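Side-chain contacts in p-nitrophenyl phosphatase (Pho2) (Archaeoglobus fulgidus, PDB 3QGM), which is probably a metal-dependent phosphatase of the haloacid dehalogenase (HAD) superfamily, and binds calcium or magnesium at what is probably its active site: residues Leu66-Glu70 with Asp71-Val75; Pro162-Gly165 with Thr166-Ile170; Val185-Ser189 with Glu190-Arg194; Gly234-Arg238 with Glu239-Gln243; Asn257-Lys260 with Asp261-Ala265. One frame throughout, in Å; residues are numbered along the deposited sequence.

Contact 1 of 5, residues Leu66-Glu70 with Asp71-Val75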
loop_
_atom_site.group_PDB
_atom_site.type_symbol
_atom_site.label_atom_id
_atom_site.label_comp_id
_atom_site.label_asym_id
_atom_site.label_seq_id
_atom_site.Cartn_x
_atom_site.Cartn_y
_atom_site.Cartn_z
ATOM N N LEU A 66 -21.861 31.612 3.368
ATOM C CA LEU A 66 -21.363 31.808 4.714
ATOM C C LEU A 66 -20.340 32.942 4.698
ATOM O O LEU A 66 -19.591 33.116 3.723
ATOM C CB LEU A 66 -20.733 30.508 5.266
ATOM C CG LEU A 66 -21.598 29.238 5.164
ATOM C CD1 LEU A 66 -20.961 28.112 5.932
ATOM C CD2 LEU A 66 -22.990 29.470 5.676
ATOM N N GLU A 67 -20.325 33.680 5.798
ATOM C CA GLU A 67 -19.397 34.746 6.029
ATOM C C GLU A 67 -18.283 34.109 6.841
ATOM O O GLU A 67 -18.514 33.694 7.966
ATOM C CB GLU A 67 -20.072 35.859 6.831
ATOM C CG GLU A 67 -19.584 37.270 6.520
ATOM C CD GLU A 67 -20.746 38.182 6.086
ATOM O OE1 GLU A 67 -21.244 37.997 4.945
ATOM O OE2 GLU A 67 -21.173 39.058 6.882
ATOM N N VAL A 68 -17.095 34.020 6.245
ATOM C CA VAL A 68 -15.996 33.200 6.779
ATOM C C VAL A 68 -14.705 33.919 6.447
ATOM O O VAL A 68 -14.488 34.320 5.312
ATOM C CB VAL A 68 -15.964 31.762 6.117
ATOM C CG1 VAL A 68 -14.937 30.872 6.755
ATOM C CG2 VAL A 68 -17.332 31.086 6.173
ATOM N N GLY A 69 -13.860 34.110 7.440
ATOM C CA GLY A 69 -12.480 34.600 7.212
ATOM C C GLY A 69 -11.446 33.472 7.114
ATOM O O GLY A 69 -11.687 32.360 7.581
ATOM N N GLU A 70 -10.316 33.780 6.476
ATOM C CA GLU A 70 -9.108 32.935 6.459
ATOM C C GLU A 70 -8.903 32.071 7.723
ATOM O O GLU A 70 -8.730 30.828 7.676
ATOM C CB GLU A 70 -7.884 33.872 6.353
ATOM C CG GLU A 70 -6.993 33.666 5.163
ATOM C CD GLU A 70 -5.959 34.779 5.047
ATOM O OE1 GLU A 70 -4.916 34.738 5.752
ATOM O OE2 GLU A 70 -6.201 35.706 4.243
ATOM N N ASP A 71 -8.884 32.735 8.862
ATOM C CA ASP A 71 -8.431 32.044 10.060
ATOM C C ASP A 71 -9.480 31.075 10.623
ATOM O O ASP A 71 -9.158 30.239 11.450
ATOM C CB ASP A 71 -7.863 33.050 11.072
ATOM C CG ASP A 71 -6.552 33.676 10.577
ATOM O OD1 ASP A 71 -5.741 32.986 9.908
ATOM O OD2 ASP A 71 -6.333 34.864 10.820
ATOM N N GLU A 72 -10.701 31.144 10.107
ATOM C CA GLU A 72 -11.745 30.215 10.499
ATOM C C GLU A 72 -11.700 28.871 9.731
ATOM O O GLU A 72 -12.595 28.062 9.939
ATOM C CB GLU A 72 -13.130 30.840 10.243
ATOM C CG GLU A 72 -13.503 31.989 11.144
ATOM C CD GLU A 72 -14.841 32.599 10.736
ATOM O OE1 GLU A 72 -14.886 33.312 9.710
ATOM O OE2 GLU A 72 -15.850 32.343 11.416
ATOM N N ILE A 73 -10.720 28.668 8.839
ATOM C CA ILE A 73 -10.598 27.454 8.000
ATOM C C ILE A 73 -9.273 26.775 8.311
ATOM O O ILE A 73 -8.228 27.409 8.178
ATOM C CB ILE A 73 -10.517 27.747 6.451
ATOM C CG1 ILE A 73 -11.624 28.670 5.930
ATOM C CG2 ILE A 73 -10.571 26.446 5.676
ATOM C CD1 ILE A 73 -12.927 28.015 5.851
ATOM N N LEU A 74 -9.310 25.510 8.722
ATOM C CA LEU A 74 -8.109 24.736 8.953
ATOM C C LEU A 74 -8.211 23.463 8.129
ATOM O O LEU A 74 -8.971 22.530 8.491
ATOM C CB LEU A 74 -7.933 24.415 10.452
ATOM C CG LEU A 74 -6.590 23.816 10.940
ATOM C CD1 LEU A 74 -5.370 24.700 10.602
ATOM C CD2 LEU A 74 -6.666 23.565 12.398
ATOM N N VAL A 75 -7.456 23.415 7.031
ATOM C CA VAL A 75 -7.463 22.257 6.144
ATOM C C VAL A 75 -6.080 21.585 6.196
ATOM O O VAL A 75 -5.064 22.225 6.497
ATOM C CB VAL A 75 -7.898 22.650 4.704
ATOM C CG1 VAL A 75 -6.870 23.649 4.036
ATOM C CG2 VAL A 75 -8.183 21.367 3.855
#
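Glu72 and Gly69 bind each other twice, once through a side chain and once through the backbone. The carboxylate oxygen Glu72 OE1 accepts the backbone N-H of Gly69, with OE1 and N only 2.6 Å apart and a nearly straight N-H...O angle of 165°; the donor arrives almost in line with the C-O bond. In return Glu72 N donates to Gly69 O at 3.0 Å, from above the carbonyl plane. With CG beside its own backbone N (chi1 -70°) and the next bond extended, the glutamate runs back along the loop to Gly69, a reach that uses the full length of a glutamate. Ile73 N repeats the three-residue spacing by donating to Glu70 O at 3.2 Å, which gives a short 3-10 turn.

Charge plays its part at the outer side of the turn. Glu70 turns its carboxylate away from these bonds, and its OE2 forms a salt bridge with Arg55 of helix 54-63.

The apolar contact lies on the inner side, where branched side chains suit a buried place. Val68 CG1 meets Ile73 CD1 at 3.6 Å, the side chains crossing at about a right angle, although Ile73 has two modelled conformers and this distance belongs to one of them. Both residues also rest on Leu58. The turn thus closes the return loop of a beta-alpha-beta crossover, carrying the chain from helix 54-63 into edge strand 73-75 of the parallel HAD core sheet.

Contact 2 of 5, residues Pro162-Gly165 with Thr166-Ile170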
loop_
_atom_site.group_PDB
_atom_site.type_symbol
_atom_site.label_atom_id
_atom_site.label_comp_id
_atom_site.label_asym_id
_atom_site.label_seq_id
_atom_site.Cartn_x
_atom_site.Cartn_y
_atom_site.Cartn_z
ATOM N N PRO A 162 -16.051 3.467 -3.897
ATOM C CA PRO A 162 -14.926 3.809 -3.070
ATOM C C PRO A 162 -13.675 4.050 -3.894
ATOM O O PRO A 162 -13.474 3.366 -4.895
ATOM C CB PRO A 162 -14.752 2.559 -2.209
ATOM C CG PRO A 162 -15.882 1.760 -2.416
ATOM C CD PRO A 162 -16.467 2.083 -3.694
ATOM N N ILE A 163 -12.860 5.001 -3.445
ATOM C CA ILE A 163 -11.539 5.238 -4.037
ATOM C C ILE A 163 -10.461 5.373 -2.955
ATOM O O ILE A 163 -10.759 5.610 -1.767
ATOM C CB ILE A 163 -11.537 6.436 -4.992
ATOM C CG1 ILE A 163 -11.651 7.778 -4.233
ATOM C CG2 ILE A 163 -12.671 6.280 -5.990
ATOM C CD1 ILE A 163 -11.746 9.037 -5.157
ATOM N N PRO A 164 -9.178 5.141 -3.334
ATOM C CA PRO A 164 -8.116 5.220 -2.310
ATOM C C PRO A 164 -7.983 6.647 -1.748
ATOM O O PRO A 164 -8.110 7.605 -2.480
ATOM C CB PRO A 164 -6.828 4.908 -3.093
ATOM C CG PRO A 164 -7.269 4.175 -4.279
ATOM C CD PRO A 164 -8.645 4.662 -4.631
ATOM N N GLY A 165 -7.704 6.765 -0.470
ATOM C CA GLY A 165 -7.326 8.062 0.111
ATOM C C GLY A 165 -5.846 8.004 0.408
ATOM O O GLY A 165 -5.155 7.144 -0.063
ATOM N N THR A 166 -5.383 8.933 1.210
ATOM C CA THR A 166 -3.991 9.109 1.507
ATOM C C THR A 166 -3.396 7.891 2.216
ATOM O O THR A 166 -2.203 7.594 2.078
ATOM C CB THR A 166 -3.819 10.344 2.398
ATOM O OG1 THR A 166 -4.328 11.487 1.693
ATOM C CG2 THR A 166 -2.331 10.515 2.772
ATOM N N GLY A 167 -4.246 7.169 2.941
ATOM C CA GLY A 167 -3.809 5.976 3.660
ATOM C C GLY A 167 -3.307 4.876 2.746
ATOM O O GLY A 167 -2.585 3.969 3.162
HETATM N N MSE A 168 -3.677 4.955 1.481
HETATM C CA MSE A 168 -3.132 4.036 0.541
HETATM C C MSE A 168 -1.605 4.138 0.442
HETATM O O MSE A 168 -0.903 3.091 0.391
HETATM C CB MSE A 168 -3.726 4.226 -0.825
HETATM C CG MSE A 168 -3.388 3.051 -1.670
HETATM SE SE MSE A 168 -1.891 3.526 -2.714
HETATM C CE MSE A 168 -3.135 4.143 -4.089
ATOM N N ILE A 169 -1.105 5.372 0.386
ATOM C CA ILE A 169 0.327 5.605 0.242
ATOM C C ILE A 169 0.969 5.242 1.599
ATOM O O ILE A 169 1.965 4.550 1.662
ATOM C CB ILE A 169 0.671 7.058 -0.188
ATOM C CG1 ILE A 169 0.084 7.358 -1.587
ATOM C CG2 ILE A 169 2.175 7.252 -0.175
ATOM C CD1 ILE A 169 0.091 8.805 -1.988
ATOM N N ILE A 170 0.331 5.608 2.699
ATOM C CA ILE A 170 0.844 5.203 4.002
ATOM C C ILE A 170 0.992 3.712 4.157
ATOM O O ILE A 170 1.985 3.234 4.700
ATOM C CB ILE A 170 -0.010 5.766 5.162
ATOM C CG1 ILE A 170 0.053 7.293 5.153
ATOM C CG2 ILE A 170 0.501 5.222 6.511
ATOM C CD1 ILE A 170 -1.148 8.006 5.835
#
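Pro164 and Met168, a selenomethionine, lie side by side and point the same way. The proline ring offers CB to two parts of its neighbour: Met168 CB lies 3.9 Å from Pro164 CB, and the terminal methyl Met168 CE is likewise 3.9 Å from that atom. Bends at chi2 (-98°) and chi3 (-91°) turn the long side chain so that CE comes to the CB-CG edge of the ring, not over its face; an unbranched, flexible chain can follow a rigid proline in this way.

The backbone brings the two together. Met168 N donates to Gly165 O at 3.1 Å from above the carbonyl plane, closing a tight turn around Thr166 and Gly167. The same oxygen is 3.3 Å from Met168 CB, so the root of the side chain is packed against the turn as well. From here the chain becomes helical, and Ile170 N reaches Thr166 O at 3.3 Å.

Further out, Thr166 is buried, and its hydroxyl OG1 is satisfied by a hydrogen bond to Asn151 OD1. Backbone bonds from Gly165 to Arg154 and from Gly167 to Asp153 fasten the turn to the preceding hairpin. The second subunit packs against the apolar pair, its Thr135 on Pro164 and its Met134 on Met168, while its Arg139 NE binds Pro162 O.

The contact therefore forms the passage from a beta hairpin, strands 155-158 and 161-164, into helix 167-177, within an alpha/beta domain consistent with the C2-type cap of HAD phosphatases and at its dimer interface.

Contact 3 of 5, residues Val185-Ser189 with Glu190-Arg194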
loop_
_atom_site.group_PDB
_atom_site.type_symbol
_atom_site.label_atom_id
_atom_site.label_comp_id
_atom_site.label_asym_id
_atom_site.label_seq_id
_atom_site.Cartn_x
_atom_site.Cartn_y
_atom_site.Cartn_z
ATOM N N VAL A 185 -1.094 14.611 10.477
ATOM C CA VAL A 185 -1.664 15.928 10.807
ATOM C C VAL A 185 -3.179 15.856 11.006
ATOM O O VAL A 185 -3.693 16.335 12.040
ATOM C CB VAL A 185 -1.257 16.956 9.756
ATOM C CG1 VAL A 185 -1.834 18.370 10.060
ATOM C CG2 VAL A 185 0.266 16.977 9.687
ATOM N N GLY A 186 -3.882 15.220 10.063
ATOM C CA GLY A 186 -5.345 15.314 9.974
ATOM C C GLY A 186 -6.071 14.555 11.072
ATOM O O GLY A 186 -5.461 13.770 11.799
ATOM N N LYS A 187 -7.381 14.749 11.157
ATOM C CA LYS A 187 -8.219 13.984 12.068
ATOM C C LYS A 187 -8.107 12.474 11.852
ATOM O O LYS A 187 -8.169 12.018 10.707
ATOM C CB LYS A 187 -9.688 14.401 11.931
ATOM C CG LYS A 187 -9.965 15.921 12.303
ATOM C CD LYS A 187 -11.415 16.287 12.001
ATOM C CE LYS A 187 -11.712 16.370 10.519
ATOM N NZ LYS A 187 -13.149 16.668 10.294
ATOM N N PRO A 188 -8.030 11.690 12.955
ATOM C CA PRO A 188 -8.218 12.150 14.361
ATOM C C PRO A 188 -6.968 12.622 15.113
ATOM O O PRO A 188 -7.021 12.855 16.341
ATOM C CB PRO A 188 -8.821 10.919 15.042
ATOM C CG PRO A 188 -8.175 9.766 14.319
ATOM C CD PRO A 188 -8.099 10.223 12.856
ATOM N N SER A 189 -5.863 12.813 14.398
ATOM C CA SER A 189 -4.667 13.290 15.056
ATOM C C SER A 189 -4.885 14.557 15.909
ATOM O O SER A 189 -5.694 15.430 15.565
ATOM C CB SER A 189 -3.586 13.561 14.068
ATOM O OG SER A 189 -2.446 13.972 14.753
ATOM N N GLU A 190 -4.166 14.639 17.034
ATOM C CA GLU A 190 -4.239 15.806 17.923
ATOM C C GLU A 190 -3.538 16.986 17.306
ATOM O O GLU A 190 -3.781 18.127 17.684
ATOM C CB GLU A 190 -3.576 15.516 19.293
ATOM C CG GLU A 190 -4.365 14.555 20.132
ATOM C CD GLU A 190 -3.749 13.157 20.197
ATOM O OE1 GLU A 190 -3.325 12.625 19.126
ATOM O OE2 GLU A 190 -3.708 12.586 21.325
ATOM N N VAL A 191 -2.653 16.721 16.355
ATOM C CA VAL A 191 -1.957 17.807 15.684
ATOM C C VAL A 191 -2.934 18.859 15.092
ATOM O O VAL A 191 -2.865 20.024 15.481
ATOM C CB VAL A 191 -0.934 17.266 14.649
ATOM C CG1 VAL A 191 -0.255 18.397 13.991
ATOM C CG2 VAL A 191 0.106 16.358 15.364
ATOM N N ILE A 192 -3.833 18.489 14.164
ATOM C CA ILE A 192 -4.752 19.500 13.595
ATOM C C ILE A 192 -5.721 20.060 14.672
ATOM O O ILE A 192 -6.005 21.289 14.707
ATOM C CB ILE A 192 -5.490 18.983 12.346
ATOM C CG1 ILE A 192 -6.172 20.134 11.601
ATOM C CG2 ILE A 192 -6.467 17.880 12.717
ATOM C CD1 ILE A 192 -6.592 19.765 10.193
HETATM N N MSE A 193 -6.101 19.208 15.608
HETATM C CA MSE A 193 -7.028 19.579 16.661
HETATM C C MSE A 193 -6.473 20.641 17.660
HETATM O O MSE A 193 -7.178 21.599 18.019
HETATM C CB MSE A 193 -7.527 18.302 17.375
HETATM C CG MSE A 193 -8.298 17.380 16.398
HETATM SE SE MSE A 193 -9.804 18.198 15.407
HETATM C CE MSE A 193 -11.160 18.355 16.816
ATOM N N ARG A 194 -5.217 20.484 18.073
ATOM C CA ARG A 194 -4.585 21.444 18.943
ATOM C C ARG A 194 -4.334 22.740 18.178
ATOM O O ARG A 194 -4.405 23.824 18.765
ATOM C CB ARG A 194 -3.313 20.867 19.596
ATOM C CG ARG A 194 -3.684 19.666 20.493
ATOM C CD ARG A 194 -2.614 19.189 21.509
ATOM N NE ARG A 194 -3.075 17.963 22.193
ATOM C CZ ARG A 194 -4.045 17.914 23.116
ATOM N NH1 ARG A 194 -4.399 16.737 23.631
ATOM N NH2 ARG A 194 -4.673 19.029 23.540
HETATM O O HOH W 1 -5.816 10.806 17.872
#
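Ser189 OG receives the backbone N-H of Val191 at 3.2 Å, the capping bond at the start of helix 190-200. With OG anti to the serine's own N (chi1 -178°), the hydroxyl lies over the first turn, where amide groups lack the carbonyl partners that helix residues further along have. OG is used a second time, in a hydrogen bond to Val184 O, so a small group that can both donate and accept suits the position.

The next amide is served from further back: Ile192 N donates to Val185 O at 3.0 Å, with an N-H...O angle of 140°. That carbonyl is packed closely as well as bonded, since the branch Ile192 CG2 comes within 3.2 Å of Val185 O. Within the loop, Ser189 N reaches Gly186 O at 2.8 Å, and Lys187 N is taken up by Asn48 OD1.

The Gly-Lys-Pro sequence, with a cis peptide bond before Pro188, fits the lysine-bearing motif of HAD phosphatases. The side chain of Lys187 lies about 4 Å from that of the metal ligand Asp14, and its NZ forms a salt bridge with Asp217 plus a weak bond to Val46 O.

On its way there the lysine chain is sheathed by apolar groups. Lys187 CG lies 3.9 Å from the selenium SE of Met193, a selenomethionine, and 4.0 Å from Ile192 CG2. At the outer side, a water donates to Pro188 O at 2.8 Å and weakly to Glu190 OE1.

Contact 4 of 5, residues Gly234-Arg238 with Glu239-Gln243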
loop_
_atom_site.group_PDB
_atom_site.type_symbol
_atom_site.label_atom_id
_atom_site.label_comp_id
_atom_site.label_asym_id
_atom_site.label_seq_id
_atom_site.Cartn_x
_atom_site.Cartn_y
_atom_site.Cartn_z
ATOM N N GLY A 234 -24.368 13.083 6.741
ATOM C CA GLY A 234 -23.254 12.598 5.923
ATOM C C GLY A 234 -23.063 11.097 6.072
ATOM O O GLY A 234 -24.035 10.358 6.000
ATOM N N VAL A 235 -21.827 10.649 6.299
ATOM C CA VAL A 235 -21.486 9.214 6.332
ATOM C C VAL A 235 -22.340 8.383 7.362
ATOM O O VAL A 235 -22.724 7.225 7.101
ATOM C CB VAL A 235 -19.947 9.055 6.591
ATOM C CG1 VAL A 235 -19.568 7.647 6.937
ATOM C CG2 VAL A 235 -19.094 9.576 5.385
ATOM N N THR A 236 -22.666 8.965 8.514
ATOM C CA THR A 236 -23.423 8.223 9.513
ATOM C C THR A 236 -24.884 8.542 9.356
ATOM O O THR A 236 -25.266 9.680 9.152
ATOM C CB THR A 236 -22.918 8.452 10.939
ATOM O OG1 THR A 236 -21.485 8.433 10.941
ATOM C CG2 THR A 236 -23.432 7.335 11.899
ATOM N N THR A 237 -25.710 7.504 9.333
ATOM C CA THR A 237 -27.154 7.691 9.146
ATOM C C THR A 237 -27.899 7.106 10.339
ATOM O O THR A 237 -27.312 6.402 11.188
ATOM C CB THR A 237 -27.625 6.989 7.908
ATOM O OG1 THR A 237 -27.452 5.595 8.106
ATOM C CG2 THR A 237 -26.812 7.439 6.687
ATOM N N ARG A 238 -29.192 7.376 10.402
ATOM C CA ARG A 238 -30.018 6.786 11.471
ATOM C C ARG A 238 -29.911 5.230 11.431
ATOM O O ARG A 238 -29.786 4.561 12.486
ATOM C CB ARG A 238 -31.462 7.322 11.376
ATOM C CG ARG A 238 -32.321 7.164 12.643
ATOM C CD ARG A 238 -31.738 7.886 13.875
ATOM N NE ARG A 238 -32.104 9.308 13.981
ATOM C CZ ARG A 238 -31.732 10.105 14.987
ATOM N NH1 ARG A 238 -32.115 11.374 15.010
ATOM N NH2 ARG A 238 -30.968 9.646 15.979
ATOM N N GLU A 239 -29.833 4.682 10.211
ATOM C CA GLU A 239 -29.812 3.219 9.973
ATOM C C GLU A 239 -28.468 2.559 10.258
ATOM O O GLU A 239 -28.434 1.344 10.488
ATOM C CB GLU A 239 -30.142 2.885 8.517
ATOM C CG GLU A 239 -31.356 3.592 7.952
ATOM C CD GLU A 239 -30.996 4.943 7.384
ATOM O OE1 GLU A 239 -30.434 4.947 6.252
ATOM O OE2 GLU A 239 -31.224 5.970 8.078
ATOM N N ASN A 240 -27.360 3.305 10.183
ATOM C CA ASN A 240 -26.070 2.680 10.472
ATOM C C ASN A 240 -25.402 3.118 11.793
ATOM O O ASN A 240 -24.310 2.619 12.135
ATOM C CB ASN A 240 -25.112 2.768 9.266
ATOM C CG ASN A 240 -24.425 4.131 9.130
ATOM O OD1 ASN A 240 -24.600 5.035 9.957
ATOM N ND2 ASN A 240 -23.642 4.281 8.063
ATOM N N LEU A 241 -26.056 4.004 12.533
ATOM C CA LEU A 241 -25.462 4.601 13.741
ATOM C C LEU A 241 -25.001 3.526 14.738
ATOM O O LEU A 241 -23.832 3.513 15.169
ATOM C CB LEU A 241 -26.452 5.576 14.399
ATOM C CG LEU A 241 -26.036 6.137 15.761
ATOM C CD1 LEU A 241 -24.696 6.890 15.678
ATOM C CD2 LEU A 241 -27.145 7.010 16.350
ATOM N N ASP A 242 -25.894 2.600 15.075
ATOM C CA ASP A 242 -25.544 1.517 16.039
ATOM C C ASP A 242 -24.344 0.733 15.543
ATOM O O ASP A 242 -23.414 0.432 16.290
ATOM C CB ASP A 242 -26.718 0.562 16.255
ATOM C CG ASP A 242 -27.948 1.255 16.810
ATOM O OD1 ASP A 242 -27.846 1.931 17.860
ATOM O OD2 ASP A 242 -29.035 1.092 16.204
ATOM N N GLN A 243 -24.351 0.476 14.250
ATOM C CA GLN A 243 -23.308 -0.302 13.612
ATOM C C GLN A 243 -21.959 0.438 13.676
ATOM O O GLN A 243 -20.915 -0.167 13.948
ATOM C CB GLN A 243 -23.691 -0.536 12.158
ATOM C CG GLN A 243 -25.033 -1.264 11.900
ATOM C CD GLN A 243 -26.251 -0.841 12.754
ATOM O OE1 GLN A 243 -26.638 0.328 12.786
ATOM N NE2 GLN A 243 -26.894 -1.830 13.404
HETATM O O HOH W 2 -28.768 2.731 14.087
#
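Asn240 and Thr237 exchange bonds in the pattern of a capping box, at the start of helix 241-248 in the HAD core. Asn240 OD1 accepts from Thr237 N at 2.8 Å with an angle of 169°, although the donor stands above the plane of the side-chain carbonyl. In exchange Asn240 N donates to Thr237 OG1 at 3.1 Å. The threonine hydroxyl can meet that amide because OG1 sits between its own N and carbonyl carbon (chi1 65°).

This inner part is dense. The other arm of the amide, Asn240 ND2, donates to Val235 O at 3.2 Å; ND2 lies in the carbonyl plane of Val235, and that oxygen lies close to the amide plane of Asn240. With both ends bonded, the amide is fixed in rotation. Asparagine suits the place because it offers an acceptor and a donor from one short stem. The methyl Thr236 CG2 presses to 3.2 Å from Asn240 OD1 and lies 4.0 Å from Leu241 CD1, and the threonine side chain also touches Leu230 of strand 227-231. The loop also supports the metal site from the second shell: Val235 N binds OD2 of the calcium ligand Asp212, and Thr236 OG1 binds the backbone O of the same residue.

The outer side is looser and faces solvent. Glu239 bends its carboxylate back past Thr237, but its oxygen OE1 comes no nearer to Thr237 than 3.6 Å, from OG1. Charged residues suit this exposed side, which Arg238 and Asp242 share. Here a water accepts from Asp242 N at 3.0 Å.

Contact 5 of 5, residues Asn257-Lys260 with Asp261-Ala265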
loop_
_atom_site.group_PDB
_atom_site.type_symbol
_atom_site.label_atom_id
_atom_site.label_comp_id
_atom_site.label_asym_id
_atom_site.label_seq_id
_atom_site.Cartn_x
_atom_site.Cartn_y
_atom_site.Cartn_z
ATOM N N ASN A 257 -29.801 15.070 13.835
ATOM C CA ASN A 257 -30.023 14.824 12.428
ATOM C C ASN A 257 -29.117 15.732 11.594
ATOM O O ASN A 257 -28.483 15.276 10.672
ATOM C CB ASN A 257 -31.515 15.013 12.074
ATOM C CG ASN A 257 -32.347 13.755 12.361
ATOM O OD1 ASN A 257 -31.852 12.636 12.238
ATOM N ND2 ASN A 257 -33.618 13.940 12.696
ATOM N N SER A 258 -29.059 17.006 11.952
ATOM C CA SER A 258 -28.232 17.961 11.239
ATOM C C SER A 258 -27.747 19.040 12.195
ATOM O O SER A 258 -28.219 19.136 13.332
ATOM C CB SER A 258 -29.060 18.636 10.124
ATOM O OG SER A 258 -30.038 19.444 10.718
ATOM N N LEU A 259 -26.819 19.876 11.715
ATOM C CA LEU A 259 -26.301 20.964 12.546
ATOM C C LEU A 259 -27.427 21.944 12.968
ATOM O O LEU A 259 -27.424 22.492 14.089
ATOM C CB LEU A 259 -25.174 21.693 11.799
ATOM C CG LEU A 259 -24.482 22.815 12.545
ATOM C CD1 LEU A 259 -23.707 22.234 13.716
ATOM C CD2 LEU A 259 -23.564 23.525 11.535
ATOM N N LYS A 260 -28.377 22.164 12.054
ATOM C CA LYS A 260 -29.548 23.005 12.355
ATOM C C LYS A 260 -30.199 22.520 13.639
ATOM O O LYS A 260 -30.422 23.301 14.560
ATOM C CB LYS A 260 -30.545 22.993 11.185
ATOM C CG LYS A 260 -31.976 23.395 11.523
ATOM C CD LYS A 260 -32.856 23.354 10.266
ATOM C CE LYS A 260 -34.257 22.818 10.558
ATOM N NZ LYS A 260 -34.233 21.380 11.087
ATOM N N ASP A 261 -30.475 21.224 13.696
ATOM C CA ASP A 261 -31.125 20.645 14.857
ATOM C C ASP A 261 -30.279 20.774 16.133
ATOM O O ASP A 261 -30.827 21.051 17.217
ATOM C CB ASP A 261 -31.485 19.178 14.600
ATOM C CG ASP A 261 -32.486 18.996 13.450
ATOM O OD1 ASP A 261 -33.325 19.885 13.189
ATOM O OD2 ASP A 261 -32.425 17.944 12.787
HETATM N N MSE A 262 -28.962 20.609 16.007
HETATM C CA MSE A 262 -28.057 20.788 17.136
HETATM C C MSE A 262 -28.248 22.185 17.674
HETATM O O MSE A 262 -28.330 22.397 18.910
HETATM C CB MSE A 262 -26.597 20.646 16.739
HETATM C CG MSE A 262 -25.621 20.845 17.932
HETATM SE SE MSE A 262 -23.767 21.184 17.508
HETATM C CE MSE A 262 -23.933 23.125 17.398
ATOM N N VAL A 263 -28.289 23.142 16.753
ATOM C CA VAL A 263 -28.388 24.545 17.161
ATOM C C VAL A 263 -29.768 24.851 17.764
ATOM O O VAL A 263 -29.857 25.637 18.706
ATOM C CB VAL A 263 -28.064 25.548 16.016
ATOM C CG1 VAL A 263 -28.238 26.943 16.527
ATOM C CG2 VAL A 263 -26.638 25.359 15.506
ATOM N N GLU A 264 -30.834 24.239 17.253
ATOM C CA GLU A 264 -32.168 24.438 17.844
ATOM C C GLU A 264 -32.213 23.986 19.314
ATOM O O GLU A 264 -32.999 24.494 20.079
ATOM C CB GLU A 264 -33.244 23.711 17.030
ATOM C CG GLU A 264 -33.482 24.349 15.657
ATOM C CD GLU A 264 -34.405 23.541 14.737
ATOM O OE1 GLU A 264 -34.754 22.373 15.072
ATOM O OE2 GLU A 264 -34.780 24.106 13.677
ATOM N N ALA A 265 -31.348 23.045 19.695
ATOM C CA ALA A 265 -31.243 22.579 21.085
ATOM C C ALA A 265 -30.453 23.501 22.037
ATOM O O ALA A 265 -30.305 23.162 23.194
ATOM C CB ALA A 265 -30.649 21.146 21.126
#
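Backbone N-H groups of Met262, Val263 and Glu264 donate in turn to the carbonyls of Ser258, Leu259 and Lys260, the regular four-residue spacing of an alpha helix. This is helix 259-264, the last of the HAD core, entered from edge strand 254-256 with Ser258 as N-cap residue.

On the outer face Lys260, Asp261 and Glu264 form a salt-bridge network. Lys260 NZ meets Asp261 OD1 at 2.7 Å, on the syn side of the carboxylate and 30° out of its plane. Bends at chi3 and at chi4 (-61°) turn the lysine end back to this neighbour. The second bridge, from NZ to Glu264 OE2, is long at 3.8 Å; the closer approach there is Lys260 CE to the same oxygen, 3.4 Å. A long flexible lysine suits a place between acids one and four residues ahead. Asp261, in the first turn, would also be favoured by the helix dipole.

The inner face is apolar. Leu259 and Met262, a selenomethionine, run side by side, with Leu259 CD1 3.8 Å from Met262 CE; Leu259 also packs on Val33 of helix 27-38, as Val263 does on Leu36. Leucine and valine fill this buried side without leaving polar groups to satisfy.

At the start of the helix, Asp261 OD2 is approached by two neighbours: Asn257 CB lies 3.2 Å from it, and Ser258 OG makes a weak hydrogen bond to it at 3.5 Å.

The five contacts follow one another along the chain without overlap. Contacts 1, 4 and 5 border the six-stranded parallel core sheet, 1 at edge strand 73-75 and 5 just after the other edge, 254-256, their centres about 21 Å apart. Contact 2 lies in the five-stranded second domain, about 32 Å from contact 5 between centres. Contact 3 comes where the chain leaves that domain's last strand, 183-184, for a core helix; it touches contact 1 where Leu74 CD2 packs 3.3 Å from Ile192 O. Arg238 NH1 and Asn257 OD1 join contacts 4 and 5 weakly. Contacts 3 and 4 both supply loops beside the calcium site, so separate parts of the chain shape what is probably one active site.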